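Acyl-CoA dehydrogenase domain protein Tcur3481 (Thermomonospora curvata, PDB 6WY9) probably works as a flavin-dependent acyl-CoA dehydrogenase, an oxidoreductase that carries FAD as its cofactor. Local coordinates at residues G14-R17 with Q18-D22. Numbering follows the deposited sequence.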
# COMPACT_ATOMS: atom_id res chain seq x y z
N GLY B 14 -1.16 6.85 34.62
CA GLY B 14 -0.30 7.92 35.09
C GLY B 14 0.88 7.41 35.90
O GLY B 14 2.00 7.91 35.77
N LEU B 15 0.64 6.42 36.75
CA LEU B 15 1.71 5.87 37.56
C LEU B 15 2.77 5.22 36.68
O LEU B 15 3.98 5.49 36.82
CB LEU B 15 1.13 4.87 38.56
CG LEU B 15 1.94 4.24 39.69
CD1 LEU B 15 2.84 5.29 40.33
CD2 LEU B 15 0.99 3.59 40.75
N ALA B 16 2.34 4.36 35.75
CA ALA B 16 3.29 3.72 34.85
C ALA B 16 4.05 4.77 34.05
O ALA B 16 5.28 4.68 33.89
CB ALA B 16 2.58 2.74 33.92
N ARG B 17 3.35 5.79 33.58
CA ARG B 17 4.00 6.83 32.79
C ARG B 17 5.12 7.50 33.58
O ARG B 17 6.20 7.76 33.04
CB ARG B 17 2.98 7.85 32.34
CG ARG B 17 3.56 8.96 31.50
CD ARG B 17 2.44 9.66 30.70
NE ARG B 17 1.91 8.83 29.61
CZ ARG B 17 0.72 8.99 29.01
NH1 ARG B 17 -0.11 9.95 29.38
NH2 ARG B 17 0.36 8.17 28.04
N GLN B 18 4.87 7.81 34.86
CA GLN B 18 5.89 8.50 35.65
C GLN B 18 7.09 7.59 35.87
O GLN B 18 8.24 8.04 35.79
CB GLN B 18 5.32 8.94 36.99
CG GLN B 18 6.34 9.70 37.84
CD GLN B 18 6.70 11.05 37.23
OE1 GLN B 18 7.85 11.29 36.83
NE2 GLN B 18 5.71 11.93 37.15
N ILE B 19 6.83 6.33 36.19
CA ILE B 19 7.93 5.41 36.47
C ILE B 19 8.76 5.19 35.20
O ILE B 19 10.00 5.29 35.21
CB ILE B 19 7.38 4.11 37.07
CG1 ILE B 19 6.82 4.42 38.47
CG2 ILE B 19 8.42 2.93 37.08
CD1 ILE B 19 6.14 3.21 39.05
N PHE B 20 8.08 4.96 34.07
CA PHE B 20 8.80 4.75 32.82
C PHE B 20 9.55 6.00 32.40
O PHE B 20 10.67 5.92 31.89
CB PHE B 20 7.83 4.32 31.71
CG PHE B 20 7.32 2.90 31.85
CD1 PHE B 20 8.19 1.85 32.15
CD2 PHE B 20 5.98 2.61 31.64
CE1 PHE B 20 7.72 0.55 32.25
CE2 PHE B 20 5.52 1.30 31.74
CZ PHE B 20 6.38 0.27 32.05
N THR B 21 8.94 7.17 32.59
CA THR B 21 9.59 8.43 32.25
C THR B 21 10.84 8.66 33.08
O THR B 21 11.85 9.17 32.57
CB THR B 21 8.60 9.56 32.47
OG1 THR B 21 7.51 9.41 31.56
CG2 THR B 21 9.30 10.93 32.24
N ASP B 22 10.79 8.32 34.38
CA ASP B 22 11.97 8.48 35.24
C ASP B 22 13.11 7.54 34.88
O ASP B 22 14.27 7.83 35.20
CB ASP B 22 11.61 8.24 36.71
CG ASP B 22 10.73 9.31 37.28
OD1 ASP B 22 10.66 10.41 36.70
OD2 ASP B 22 10.12 9.05 38.34
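G14 O accepts the backbone N-H of Q18, with Q18 N 3.0 Å away, the first of four successive i to i+4 backbone bonds that carry the helix through to T21. One residue on, L15 O accepts I19 N, and the two side chains run alongside each other, pointing the same way, with L15 CD1 meeting I19 CD1 at 4.1 Å. The ethyl arm of I19 also touches the L15 carbonyl oxygen: CG1 sits beside the backbone N (chi1 -68°), which leaves it 3.5 Å from L15 O. Beyond this pair I19 reaches L43 and L47 of helix 41-49.

A16 is buried, and within this stretch its side chain meets F20. The backbone hydrogen bond from F20 N to A16 O is nearly straight, with an N-H...O angle of 170°, and the methyl of A16 rests 3.9 Å from F20 CE2. With CG anti to the carbonyl carbon (chi1 -73°), the ring leans back over the preceding turn, A16 O approaching it obliquely. Its other neighbours include L43 and L47 from helix 41-49 and E77 and Q78 from helix 67-80; an alanine in place of F20 would probably leave the A16 methyl without its aromatic neighbour and open a gap between these helices.

R17 O is gripped twice, by T21 N at 2.8 Å and by T21 OG1 at 2.6 Å, the two donors arriving from opposite faces of the carbonyl plane. The arginine's own polar end turns elsewhere, its NH2 forming a salt bridge with E77. A threonine hydroxyl folded back on the carbonyl four residues earlier is a familiar feature of alpha-helices; here it lies on helix 5-23, a member of the helical N-terminal domain of the acyl-CoA dehydrogenase fold, packed against helices 41-49 and 67-80.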